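Local coordinates for protein gamma-glutamyl-gamma-aminobutyraldehyde dehydrogenase (Burkholderia cenocepacia, PDB 4LIH) that probably oxidises gamma-glutamyl-gamma-aminobutyraldehyde and related aldehydes to their acids with NAD(P)+, as an aldehyde dehydrogenase, at residues 272-277 against 482-487; 452-457 against 474-479. All coordinates share one frame; numbering follows the deposited sequence.

Both contacts are buried, and both use the loop between strands 457-460 and 494-502. In contact 1 this loop, at 482-487, meets the end of strand 270-274, in the sheet that also holds strands 246-250 and 494-502. In contact 2, at 474-479, it meets the turn that leads from helix 443-452 into strand 457-460 of the other sheet. Contact 1 lies nearer the chain centre and is largely polar, with a carboxylate, backbone groups and a water. Contact 2 is mainly a tyrosine ring against backbone and a guanidinium. Both reach the second subunit, contact 2 with more residues (ten against four). The two touch: S479 OG probably bonds to G276 O, and G474 packs against E274.

Contact 1: 272-277 against 482-487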
loop_
_atom_site.group_PDB
_atom_site.type_symbol
_atom_site.label_atom_id
_atom_site.label_comp_id
_atom_site.label_asym_id
_atom_site.label_seq_id
_atom_site.Cartn_x
_atom_site.Cartn_y
_atom_site.Cartn_z
ATOM N N TRP A 272 18.923 12.695 10.166
ATOM C CA TRP A 272 18.262 12.934 8.901
ATOM C C TRP A 272 18.557 14.340 8.394
ATOM O O TRP A 272 18.187 15.324 9.043
ATOM C CB TRP A 272 16.751 12.764 9.060
ATOM C CG TRP A 272 16.322 11.406 9.426
ATOM C CD1 TRP A 272 15.955 10.962 10.670
ATOM C CD2 TRP A 272 16.268 10.277 8.561
ATOM N NE1 TRP A 272 15.641 9.638 10.608
ATOM C CE2 TRP A 272 15.803 9.200 9.318
ATOM C CE3 TRP A 272 16.544 10.086 7.187
ATOM C CZ2 TRP A 272 15.637 7.927 8.778
ATOM C CZ3 TRP A 272 16.363 8.823 6.635
ATOM C CH2 TRP A 272 15.920 7.750 7.444
ATOM N N LEU A 273 19.188 14.431 7.222
ATOM C CA LEU A 273 19.689 15.708 6.728
ATOM C C LEU A 273 19.050 16.095 5.402
ATOM O O LEU A 273 18.894 15.278 4.520
ATOM C CB LEU A 273 21.214 15.685 6.524
ATOM C CG LEU A 273 22.104 15.095 7.619
ATOM C CD1 LEU A 273 23.543 15.050 7.095
ATOM C CD2 LEU A 273 21.967 15.849 8.953
ATOM N N GLU A 274 18.757 17.381 5.267
ATOM C CA GLU A 274 18.337 17.992 4.005
ATOM C C GLU A 274 19.380 19.095 3.816
ATOM O O GLU A 274 19.559 19.958 4.686
ATOM C CB GLU A 274 16.919 18.597 4.133
ATOM C CG GLU A 274 15.751 17.629 4.259
ATOM C CD GLU A 274 15.204 17.102 2.944
ATOM O OE1 GLU A 274 14.510 16.087 2.962
ATOM O OE2 GLU A 274 15.450 17.702 1.889
ATOM N N LEU A 275 20.129 19.035 2.719
ATOM C CA LEU A 275 21.326 19.865 2.554
ATOM C C LEU A 275 21.166 20.682 1.276
ATOM O O LEU A 275 20.037 20.817 0.796
ATOM C CB LEU A 275 22.562 18.981 2.559
ATOM C CG LEU A 275 22.694 18.049 3.776
ATOM C CD1 LEU A 275 23.897 17.107 3.615
ATOM C CD2 LEU A 275 22.824 18.898 5.037
ATOM N N GLY A 276 22.271 21.171 0.733
ATOM C CA GLY A 276 22.252 22.093 -0.402
ATOM C C GLY A 276 22.171 21.393 -1.757
ATOM O O GLY A 276 22.030 20.150 -1.835
ATOM N N GLY A 277 22.265 22.191 -2.809
ATOM C CA GLY A 277 22.110 21.687 -4.176
ATOM C C GLY A 277 22.792 22.589 -5.185
ATOM O O GLY A 277 23.287 23.649 -4.814
ATOM N N GLY A 482 16.944 10.770 3.358
ATOM C CA GLY A 482 15.562 10.805 3.866
ATOM C C GLY A 482 14.811 11.855 3.079
ATOM O O GLY A 482 15.403 12.523 2.223
ATOM N N ARG A 483 13.508 11.965 3.366
ATOM C CA ARG A 483 12.636 12.840 2.674
ATOM C C ARG A 483 11.740 13.633 3.672
ATOM O O ARG A 483 11.241 13.124 4.673
ATOM C CB ARG A 483 11.786 12.049 1.695
ATOM C CG ARG A 483 12.564 11.199 0.683
ATOM C CD ARG A 483 13.171 12.147 -0.298
ATOM N NE ARG A 483 13.889 11.541 -1.394
ATOM C CZ ARG A 483 15.179 11.270 -1.396
ATOM N NH1 ARG A 483 15.927 11.496 -0.337
ATOM N NH2 ARG A 483 15.712 10.797 -2.494
ATOM N N ASP A 484 11.482 14.874 3.321
ATOM C CA ASP A 484 10.415 15.678 3.854
ATOM C C ASP A 484 9.179 15.660 2.949
ATOM O O ASP A 484 9.275 15.303 1.751
ATOM C CB ASP A 484 10.930 17.110 4.076
ATOM C CG ASP A 484 11.879 17.258 5.300
ATOM O OD1 ASP A 484 12.102 16.339 6.119
ATOM O OD2 ASP A 484 12.441 18.382 5.447
ATOM N N LYS A 485 8.009 16.002 3.538
ATOM C CA LYS A 485 6.719 15.852 2.879
ATOM C C LYS A 485 6.394 14.356 2.590
ATOM O O LYS A 485 7.296 13.490 2.603
ATOM C CB LYS A 485 6.629 16.687 1.584
ATOM C CG LYS A 485 7.087 18.147 1.694
ATOM C CD LYS A 485 6.517 19.023 0.565
ATOM C CE LYS A 485 7.017 18.637 -0.806
ATOM N NZ LYS A 485 6.363 19.462 -1.837
ATOM N N SER A 486 5.121 14.076 2.346
ATOM C CA SER A 486 4.573 12.770 1.994
ATOM C C SER A 486 4.605 11.883 3.203
ATOM O O SER A 486 5.220 12.233 4.227
ATOM C CB SER A 486 5.366 12.095 0.871
ATOM O OG SER A 486 6.498 11.408 1.354
ATOM N N LEU A 487 3.957 10.738 3.081
ATOM C CA LEU A 487 3.901 9.770 4.181
ATOM C C LEU A 487 5.285 9.254 4.520
ATOM O O LEU A 487 5.528 8.878 5.655
ATOM C CB LEU A 487 2.982 8.595 3.871
ATOM C CG LEU A 487 1.512 8.980 3.719
ATOM C CD1 LEU A 487 0.784 7.726 3.244
ATOM C CD2 LEU A 487 0.953 9.466 5.018
HETATM O O HOH W 1 17.238 14.642 2.162
#
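G482 lies against the W272 indole. G482 CA sits 3.5 Å from W272 CZ3, oblique to the ring, while G482 N lies in the ring plane at the edge. The W272 ring reaches this place with CG beside its own backbone N and anti to the carbonyl carbon. With no side chain, G482 lets W272 come this close, and it has a positive phi that glycine takes readily. G482 O receives a hydrogen bond from a water at 2.8 Å. The same water donates to L273 O at 3.0 Å and so joins the two backbones.

CB of R483 points away from the strand. R483 NH1 folds back to G482 O at 2.8 Å, approaching from above the carbonyl plane, so that this oxygen has two donors. The guanidinium also binds G475 O, and E495 and L496 of the second subunit.

D484 meets E274. D484 N gives a weak, bent hydrogen bond to E274 OE1 at 3.3 Å (126° at the hydrogen). The E274 chain is bent at chi2 (-85°), which carries its carboxylate across to this N-H. The E274 and D484 side chains run alongside each other, antiparallel, with D484 OD2 beside E274 CG at 3.6 Å. Their carboxylate planes are 29° apart. E274 OE1 and D484 OD2 are 4.0 Å apart, and D484 OD2 has a salt bridge to K185.

E274 is the predicted active-site glutamate. It is the last residue of strand 270-274, which pairs in parallel with 246-250, and it faces a loop from late in the chain, consistent with the active site of the aldehyde dehydrogenase fold.

Contact 2: 452-457 against 474-479; sequences RLRAGT and GGYKQS
Y476 lays its ring along the backbone of 454-456. One face of the ring covers the peptide between R454 and A455. A455 N stands 3.6 Å above the Y476 ring centre, and R454 C lies over the same face nearer the rim. Y476 CE1 is 3.3 Å from A455 O. CG of Y476 is anti to its carbonyl carbon (chi1 -78°), and this brings the ring toward the 454-456 backbone.

The R454 side chain adds an edge contact. Its chain is bent at chi2 and chi3, so the guanidinium comes back to the ring. Y476 CE2 meets one guanidinium face and is 3.7 Å from R454 NE. The two planes are nearly perpendicular, at 86°. The polar ends bind the second subunit: Y476 OH to its E164, and R454 NH2 to the carbonyl of its P165.

Backbone and water contacts close the other end. G456 CA points a hydrogen at G474 O, a nearly straight CA-H...O contact of 3.3 Å. G456, without a side chain, lets G474 O approach its CA. A water bridges the segments, 2.7 Å from T457 OG1 and accepting from G474 N at 2.9 Å.

R454 is the centre of an inverse gamma turn. This turn leads from helix 443-452 into strand 457-460, whose T457 pairs with a strand of the second subunit. The contact thus joins a helix-to-strand connection to the loop beside predicted active-site E274, at a subunit interface of the aldehyde dehydrogenase fold.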
loop_
_atom_site.group_PDB
_atom_site.type_symbol
_atom_site.label_atom_id
_atom_site.label_comp_id
_atom_site.label_asym_id
_atom_site.label_seq_id
_atom_site.Cartn_x
_atom_site.Cartn_y
_atom_site.Cartn_z
ATOM N N ARG A 452 16.595 9.528 -15.886
ATOM C CA ARG A 452 18.033 9.557 -15.849
ATOM C C ARG A 452 18.643 10.613 -14.925
ATOM O O ARG A 452 19.800 10.478 -14.590
ATOM C CB ARG A 452 18.581 9.740 -17.267
ATOM C CG ARG A 452 18.381 8.507 -18.077
ATOM C CD ARG A 452 18.500 8.777 -19.545
ATOM N NE ARG A 452 19.822 9.202 -19.989
ATOM C CZ ARG A 452 20.011 9.816 -21.164
ATOM N NH1 ARG A 452 18.983 10.078 -21.964
ATOM N NH2 ARG A 452 21.194 10.199 -21.523
ATOM N N LEU A 453 17.900 11.652 -14.558
ATOM C CA LEU A 453 18.405 12.714 -13.675
ATOM C C LEU A 453 18.461 12.211 -12.208
ATOM O O LEU A 453 17.459 11.765 -11.651
ATOM C CB LEU A 453 17.528 13.989 -13.796
ATOM C CG LEU A 453 17.564 14.568 -15.233
ATOM C CD1 LEU A 453 16.511 15.641 -15.508
ATOM C CD2 LEU A 453 18.941 15.118 -15.586
ATOM N N ARG A 454 19.649 12.287 -11.609
ATOM C CA ARG A 454 19.891 11.689 -10.315
ATOM C C ARG A 454 19.569 12.705 -9.229
ATOM O O ARG A 454 20.468 13.329 -8.670
ATOM C CB ARG A 454 21.357 11.233 -10.215
ATOM C CG ARG A 454 21.742 10.110 -11.161
ATOM C CD ARG A 454 20.967 8.835 -10.918
ATOM N NE ARG A 454 21.354 8.191 -9.642
ATOM C CZ ARG A 454 20.947 6.971 -9.260
ATOM N NH1 ARG A 454 20.153 6.237 -10.031
ATOM N NH2 ARG A 454 21.363 6.463 -8.102
ATOM N N ALA A 455 18.267 12.874 -8.955
ATOM C CA ALA A 455 17.812 13.875 -8.013
ATOM C C ALA A 455 16.508 13.445 -7.379
ATOM O O ALA A 455 15.689 12.731 -8.005
ATOM C CB ALA A 455 17.677 15.249 -8.697
ATOM N N GLY A 456 16.273 13.931 -6.175
ATOM C CA GLY A 456 15.081 13.525 -5.386
ATOM C C GLY A 456 13.776 14.028 -5.952
ATOM O O GLY A 456 12.734 13.360 -5.819
ATOM N N THR A 457 13.805 15.233 -6.549
ATOM C CA THR A 457 12.645 15.798 -7.261
ATOM C C THR A 457 13.003 16.162 -8.690
ATOM O O THR A 457 13.983 16.870 -8.928
ATOM C CB THR A 457 12.082 17.052 -6.544
ATOM O OG1 THR A 457 11.786 16.776 -5.176
ATOM C CG2 THR A 457 10.805 17.621 -7.201
ATOM N N GLY A 474 13.964 15.617 -1.057
ATOM C CA GLY A 474 15.243 15.403 -0.383
ATOM C C GLY A 474 16.301 14.911 -1.352
ATOM O O GLY A 474 16.066 14.804 -2.521
ATOM N N GLY A 475 17.465 14.589 -0.838
ATOM C CA GLY A 475 18.619 14.391 -1.664
ATOM C C GLY A 475 18.912 12.969 -2.146
ATOM O O GLY A 475 18.552 11.995 -1.512
ATOM N N TYR A 476 19.507 12.912 -3.330
ATOM C CA TYR A 476 20.467 11.876 -3.727
ATOM C C TYR A 476 21.838 12.404 -3.334
ATOM O O TYR A 476 22.039 13.639 -3.191
ATOM C CB TYR A 476 20.465 11.697 -5.238
ATOM C CG TYR A 476 19.337 10.897 -5.838
ATOM C CD1 TYR A 476 17.976 11.060 -5.437
ATOM C CD2 TYR A 476 19.614 10.004 -6.881
ATOM C CE1 TYR A 476 16.964 10.337 -6.068
ATOM C CE2 TYR A 476 18.611 9.301 -7.468
ATOM C CZ TYR A 476 17.294 9.492 -7.099
ATOM O OH TYR A 476 16.329 8.737 -7.690
ATOM N N LYS A 477 22.791 11.491 -3.180
ATOM C CA LYS A 477 24.211 11.874 -3.040
ATOM C C LYS A 477 24.436 12.791 -1.817
ATOM O O LYS A 477 24.021 12.407 -0.740
ATOM C CB LYS A 477 24.766 12.460 -4.347
ATOM C CG LYS A 477 24.725 11.459 -5.524
ATOM C CD LYS A 477 25.456 11.973 -6.748
ATOM C CE LYS A 477 24.613 12.726 -7.699
ATOM N NZ LYS A 477 25.275 13.043 -9.043
ATOM N N GLN A 478 25.062 13.956 -1.954
ATOM C CA GLN A 478 25.384 14.778 -0.798
ATOM C C GLN A 478 24.365 15.882 -0.559
ATOM O O GLN A 478 24.700 16.895 0.076
ATOM C CB GLN A 478 26.800 15.372 -0.940
ATOM C CG GLN A 478 27.801 14.279 -1.182
ATOM C CD GLN A 478 29.198 14.614 -0.731
ATOM O OE1 GLN A 478 29.408 15.339 0.272
ATOM N NE2 GLN A 478 30.180 14.079 -1.461
ATOM N N SER A 479 23.157 15.748 -1.109
ATOM C CA SER A 479 22.094 16.749 -0.839
ATOM C C SER A 479 21.164 16.336 0.301
ATOM O O SER A 479 20.131 16.989 0.532
ATOM C CB SER A 479 21.274 17.092 -2.079
ATOM O OG SER A 479 22.022 17.817 -3.051
HETATM O O HOH W 2 13.929 17.171 -3.517
#